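Local coordinates for protein gamma-glutamyltransferase 1 Threonine peptidase. MEROPS family T03 (Pseudomonas nitroreducens, PDB 7D9E) that catalyses transfer of the gamma-glutamyl group of glutathione and related peptides to amino acids or to water, as a threonine-nucleophile enzyme of the Ntn-hydrolase clan, at residues A118-R123 with S181-R186; V85-G90 with A169-G174. All blocks are in the same frame, centred on the assembly; numbering follows the deposited sequence.

Contact 1 (A118-R123 with S181-R186); sequences AVAAQR and SDPRGR
Two guanidinium groups, those of Arg123 and Arg184, lie stacked at the centre of this contact, their centres 3.7 Å apart and their planes tilted by 30°. The overlap is offset, so that NH2 of Arg123 sits over the rim of the Arg184 group. Asp182 reaches both arginines, one with each carboxylate oxygen. Its OD2 takes a nearly straight bond from Arg123 NH2 at 2.8 Å through the syn lone pair, tip to tip, with the carboxylate turned 81° from that guanidinium. OD1 likewise uses its syn lone pair for Arg184 NH1, and above the carboxylate plane it accepts from the backbone N of Arg184, which makes an Asx turn.

The edge of the Arg184 group meanwhile binds carbonyls at and just beyond the end of helix 115-120. NH1 bonds to Val119 O at 3.2 Å, in the carbonyl plane, whereas NH2 bonds to Ala121 O at 2.9 Å from above that carbonyl's plane. Water 1 accepts from both Arg184 NH2 and the backbone N of Arg123.

The Arg184 chain runs extended from CG to NE, while that of Arg123 bends at chi3 (-65°) to bring its guanidinium flat against its partner. Val119 CG1 rests on Asp182 CA at 3.6 Å, and Ala120 CB touches the ring of Pro183 at CG. A type I turn from Asp182 to Gly185 presents the acid and Arg184 together. Further out, Asp137 forms a salt bridge with Arg184 NE, and Met164 O accepts from Arg123 NH2.

Asp182 and Asp137 thus supply two carboxylates to the arginine pair, which probably offset the repulsion of its like charges, while the carbonyls of Val119 and Ala121 fix the rotation of the Arg184 guanidinium.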
loop_
_atom_site.group_PDB
_atom_site.type_symbol
_atom_site.label_atom_id
_atom_site.label_comp_id
_atom_site.label_asym_id
_atom_site.label_seq_id
_atom_site.Cartn_x
_atom_site.Cartn_y
_atom_site.Cartn_z
ATOM N N ALA B 118 6.622 4.058 -18.809
ATOM C CA ALA B 118 5.349 4.217 -18.123
ATOM C C ALA B 118 5.542 4.394 -16.622
ATOM O O ALA B 118 4.789 5.124 -15.986
ATOM C CB ALA B 118 4.479 2.982 -18.373
ATOM N N VAL B 119 6.539 3.730 -16.051
ATOM C CA VAL B 119 6.824 3.850 -14.627
ATOM C C VAL B 119 7.663 5.089 -14.328
ATOM O O VAL B 119 7.486 5.723 -13.279
ATOM C CB VAL B 119 7.506 2.555 -14.161
ATOM C CG1 VAL B 119 8.070 2.697 -12.771
ATOM C CG2 VAL B 119 6.518 1.394 -14.168
ATOM N N ALA B 120 8.595 5.439 -15.204
ATOM C CA ALA B 120 9.449 6.584 -14.939
ATOM C C ALA B 120 8.732 7.908 -15.149
ATOM O O ALA B 120 9.200 8.925 -14.644
ATOM C CB ALA B 120 10.682 6.563 -15.838
ATOM N N ALA B 121 7.631 7.916 -15.893
ATOM C CA ALA B 121 6.951 9.155 -16.223
ATOM C C ALA B 121 6.546 9.933 -14.977
ATOM O O ALA B 121 6.167 9.359 -13.945
ATOM C CB ALA B 121 5.726 8.864 -17.084
ATOM N N GLN B 122 6.574 11.263 -15.108
ATOM C CA GLN B 122 6.007 12.140 -14.095
ATOM C C GLN B 122 4.611 11.682 -13.694
ATOM O O GLN B 122 3.794 11.320 -14.544
ATOM C CB GLN B 122 5.911 13.557 -14.663
ATOM C CG GLN B 122 5.326 14.588 -13.725
ATOM C CD GLN B 122 5.312 15.956 -14.376
ATOM O OE1 GLN B 122 5.968 16.913 -13.920
ATOM N NE2 GLN B 122 4.607 16.043 -15.477
ATOM N N ARG B 123 4.348 11.698 -12.385
ATOM C CA ARG B 123 3.015 11.473 -11.843
ATOM C C ARG B 123 2.659 12.641 -10.940
ATOM O O ARG B 123 3.530 13.228 -10.286
ATOM C CB ARG B 123 2.907 10.164 -11.048
ATOM C CG ARG B 123 3.081 8.942 -11.933
ATOM C CD ARG B 123 2.752 7.666 -11.230
ATOM N NE ARG B 123 3.640 7.339 -10.125
ATOM C CZ ARG B 123 4.739 6.593 -10.218
ATOM N NH1 ARG B 123 5.133 6.127 -11.399
ATOM N NH2 ARG B 123 5.461 6.345 -9.147
ATOM N N SER B 181 11.348 -1.308 -12.064
ATOM C CA SER B 181 11.464 -0.752 -10.722
ATOM C C SER B 181 11.540 0.764 -10.839
ATOM O O SER B 181 12.341 1.309 -11.609
ATOM C CB SER B 181 12.715 -1.279 -10.026
ATOM O OG SER B 181 12.648 -2.695 -9.918
ATOM N N ASP B 182 10.711 1.435 -10.064
ATOM C CA ASP B 182 10.593 2.882 -10.170
ATOM C C ASP B 182 11.926 3.565 -9.911
ATOM O O ASP B 182 12.569 3.290 -8.895
ATOM C CB ASP B 182 9.585 3.312 -9.100
ATOM C CG ASP B 182 8.892 4.623 -9.422
ATOM O OD1 ASP B 182 9.596 5.593 -9.797
ATOM O OD2 ASP B 182 7.661 4.696 -9.257
ATOM N N PRO B 183 12.366 4.460 -10.793
ATOM C CA PRO B 183 13.574 5.235 -10.505
ATOM C C PRO B 183 13.438 6.156 -9.309
ATOM O O PRO B 183 14.460 6.718 -8.877
ATOM C CB PRO B 183 13.831 6.012 -11.802
ATOM C CG PRO B 183 12.577 5.934 -12.577
ATOM C CD PRO B 183 11.715 4.838 -12.057
ATOM N N ARG B 184 12.227 6.317 -8.755
ATOM C CA ARG B 184 12.070 7.085 -7.528
ATOM C C ARG B 184 12.663 6.375 -6.323
ATOM O O ARG B 184 12.917 7.019 -5.295
ATOM C CB ARG B 184 10.584 7.309 -7.269
ATOM C CG ARG B 184 9.966 8.391 -8.185
ATOM C CD ARG B 184 8.471 8.348 -8.118
ATOM N NE ARG B 184 7.820 9.198 -9.090
ATOM C CZ ARG B 184 7.624 8.885 -10.373
ATOM N NH1 ARG B 184 8.060 7.731 -10.880
ATOM N NH2 ARG B 184 6.968 9.701 -11.195
ATOM N N GLY B 185 12.855 5.067 -6.409
ATOM C CA GLY B 185 13.343 4.293 -5.285
ATOM C C GLY B 185 14.550 3.459 -5.627
ATOM O O GLY B 185 15.224 3.705 -6.626
ATOM N N ARG B 186 14.812 2.444 -4.817
ATOM C CA ARG B 186 16.020 1.633 -4.901
ATOM C C ARG B 186 15.693 0.190 -5.268
ATOM O O ARG B 186 16.474 -0.733 -5.005
ATOM C CB ARG B 186 16.809 1.730 -3.595
ATOM C CG ARG B 186 16.133 1.075 -2.388
ATOM C CD ARG B 186 17.014 1.283 -1.177
ATOM N NE ARG B 186 16.499 0.757 0.088
ATOM C CZ ARG B 186 15.632 1.372 0.894
ATOM N NH1 ARG B 186 15.105 2.534 0.579
ATOM N NH2 ARG B 186 15.292 0.779 2.024
HETATM O O HOH W 1 6.288 12.290 -10.211
#

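Contact 2 (V85-G90 with A169-G174); sequences VSLVLG and AIRVNG
Val85 packs on Val172 without pairing: its carbonyl O lies 3.4 Å from Val172 CB, and its CG1 is in loose apolar contact with Val172 CG2. At Ser86 the backbone O accepts from Val172 N at 2.9 Å; the bond is straight at hydrogen (171°), but the donor stands well above the carbonyl plane. Ser86 and Leu87 together face Val79 on the neighbouring strand 77-81, a classic beta bulge.

Leu87 forms a non-hydrogen-bonded pair with Arg171. Its CG is anti to the backbone N (chi1 -172°), and the two side chains cross obliquely, Leu87 CD1 meeting Arg171 CB at 3.9 Å while also lying against Ile170 O. Val88 and Ile170 then make the antiparallel hydrogen-bonded pair: Val88 N gives to Ile170 O at 2.8 Å and Ile170 N to Val88 O at 2.9 Å, both donors in the plane of the carbonyl they meet. Their side chains share the sheet face that packs on strand 2-7, as expected for the layered Ntn-hydrolase fold. Leu89 CB meets Ala169 CB at 4.0 Å on the other face, where helix 97-109 receives Leu87 and Leu89.

The strands run antiparallel at 173°, and three CA-H...O contacts supplement the amide bonds. Backbone amides thus supply the polar joining; Leu87, Val88, Leu89, Ala169 and Ile170 suit burial between layers, while partly exposed Arg171 bonds weakly through NH1 to Leu113 O.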
loop_
_atom_site.group_PDB
_atom_site.type_symbol
_atom_site.label_atom_id
_atom_site.label_comp_id
_atom_site.label_asym_id
_atom_site.label_seq_id
_atom_site.Cartn_x
_atom_site.Cartn_y
_atom_site.Cartn_z
ATOM N N VAL B 85 -1.948 -13.785 -16.918
ATOM C CA VAL B 85 -1.424 -12.552 -16.364
ATOM C C VAL B 85 -0.744 -11.750 -17.463
ATOM O O VAL B 85 0.010 -12.284 -18.281
ATOM C CB VAL B 85 -0.441 -12.890 -15.235
ATOM C CG1 VAL B 85 0.284 -11.651 -14.766
ATOM C CG2 VAL B 85 -1.184 -13.550 -14.083
ATOM N N SER B 86 -1.004 -10.450 -17.463
ATOM C CA SER B 86 -0.362 -9.525 -18.383
ATOM C C SER B 86 0.411 -8.427 -17.670
ATOM O O SER B 86 1.411 -7.964 -18.218
ATOM C CB SER B 86 -1.394 -8.885 -19.312
ATOM O OG SER B 86 -2.415 -8.245 -18.579
ATOM N N LEU B 87 -0.006 -8.005 -16.472
ATOM C CA LEU B 87 0.700 -6.940 -15.775
ATOM C C LEU B 87 0.474 -7.095 -14.287
ATOM O O LEU B 87 -0.660 -7.315 -13.859
ATOM C CB LEU B 87 0.196 -5.568 -16.243
ATOM C CG LEU B 87 0.985 -4.351 -15.736
ATOM C CD1 LEU B 87 2.365 -4.323 -16.374
ATOM C CD2 LEU B 87 0.214 -3.064 -16.023
ATOM N N VAL B 88 1.541 -6.986 -13.504
ATOM C CA VAL B 88 1.463 -7.053 -12.049
ATOM C C VAL B 88 2.088 -5.776 -11.532
ATOM O O VAL B 88 3.190 -5.420 -11.960
ATOM C CB VAL B 88 2.220 -8.273 -11.502
ATOM C CG1 VAL B 88 1.974 -8.417 -10.007
ATOM C CG2 VAL B 88 1.776 -9.548 -12.221
ATOM N N LEU B 89 1.374 -5.064 -10.661
ATOM C CA LEU B 89 1.901 -3.791 -10.208
ATOM C C LEU B 89 1.279 -3.356 -8.891
ATOM O O LEU B 89 0.198 -3.792 -8.505
ATOM C CB LEU B 89 1.744 -2.679 -11.257
ATOM C CG LEU B 89 0.367 -2.038 -11.461
ATOM C CD1 LEU B 89 0.487 -0.810 -12.372
ATOM C CD2 LEU B 89 -0.637 -2.992 -12.059
ATOM N N GLY B 90 1.996 -2.456 -8.230
ATOM C CA GLY B 90 1.517 -1.832 -7.010
ATOM C C GLY B 90 2.548 -0.829 -6.557
ATOM O O GLY B 90 3.627 -0.701 -7.153
ATOM N N ALA B 169 6.747 -3.368 -10.968
ATOM C CA ALA B 169 5.858 -3.934 -11.961
ATOM C C ALA B 169 6.523 -5.044 -12.770
ATOM O O ALA B 169 7.738 -5.052 -12.994
ATOM C CB ALA B 169 5.367 -2.849 -12.951
ATOM N N ILE B 170 5.696 -5.990 -13.213
ATOM C CA ILE B 170 6.111 -7.044 -14.140
ATOM C C ILE B 170 5.099 -7.068 -15.273
ATOM O O ILE B 170 3.892 -7.050 -15.028
ATOM C CB ILE B 170 6.121 -8.426 -13.449
ATOM C CG1 ILE B 170 7.104 -8.416 -12.284
ATOM C CG2 ILE B 170 6.422 -9.530 -14.465
ATOM C CD1 ILE B 170 6.993 -9.663 -11.409
ATOM N N ARG B 171 5.574 -7.100 -16.506
ATOM C CA ARG B 171 4.717 -7.216 -17.673
ATOM C C ARG B 171 5.021 -8.535 -18.360
ATOM O O ARG B 171 6.181 -8.956 -18.446
ATOM C CB ARG B 171 4.974 -6.059 -18.667
ATOM C CG ARG B 171 4.029 -5.996 -19.868
ATOM C CD ARG B 171 4.406 -4.779 -20.733
ATOM N NE ARG B 171 3.419 -4.438 -21.746
ATOM C CZ ARG B 171 3.345 -3.251 -22.347
ATOM N NH1 ARG B 171 4.202 -2.285 -22.034
ATOM N NH2 ARG B 171 2.412 -3.025 -23.258
ATOM N N VAL B 172 3.971 -9.180 -18.849
ATOM C CA VAL B 172 4.065 -10.448 -19.552
ATOM C C VAL B 172 3.553 -10.222 -20.963
ATOM O O VAL B 172 2.446 -9.702 -21.145
ATOM C CB VAL B 172 3.238 -11.536 -18.843
ATOM C CG1 VAL B 172 3.384 -12.854 -19.577
ATOM C CG2 VAL B 172 3.655 -11.665 -17.390
ATOM N N ASN B 173 4.361 -10.597 -21.953
ATOM C CA ASN B 173 3.984 -10.543 -23.364
ATOM C C ASN B 173 4.195 -11.934 -23.947
ATOM O O ASN B 173 5.324 -12.309 -24.282
ATOM C CB ASN B 173 4.802 -9.517 -24.138
ATOM C CG ASN B 173 4.302 -9.342 -25.581
ATOM N N GLY B 174 3.115 -12.691 -24.093
ATOM C CA GLY B 174 3.258 -14.072 -24.493
ATOM C C GLY B 174 3.988 -14.847 -23.420
ATOM O O GLY B 174 3.512 -14.930 -22.279
#

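From the N terminus, strands 2-7 and 13-19 come first, and the chain then reaches strand 84-90, the first half of contact 2. Helix 97-109 follows, and the end of helix 115-120 supplies the first half of contact 1. Only after helix 144-153 does strand 168-173 return beside 84-90, closing contact 2 across 78 intervening residues. Strand 176-181 follows in the same sheet and leads into the 181-186 loop, which closes contact 1 across 57. The two loops cross rather than nest, and the contact centres lie about 16 Å apart. Contact 2 joins the middle strands of the four-stranded sheet; contact 1 ties the exit from its last strand to the helical layer.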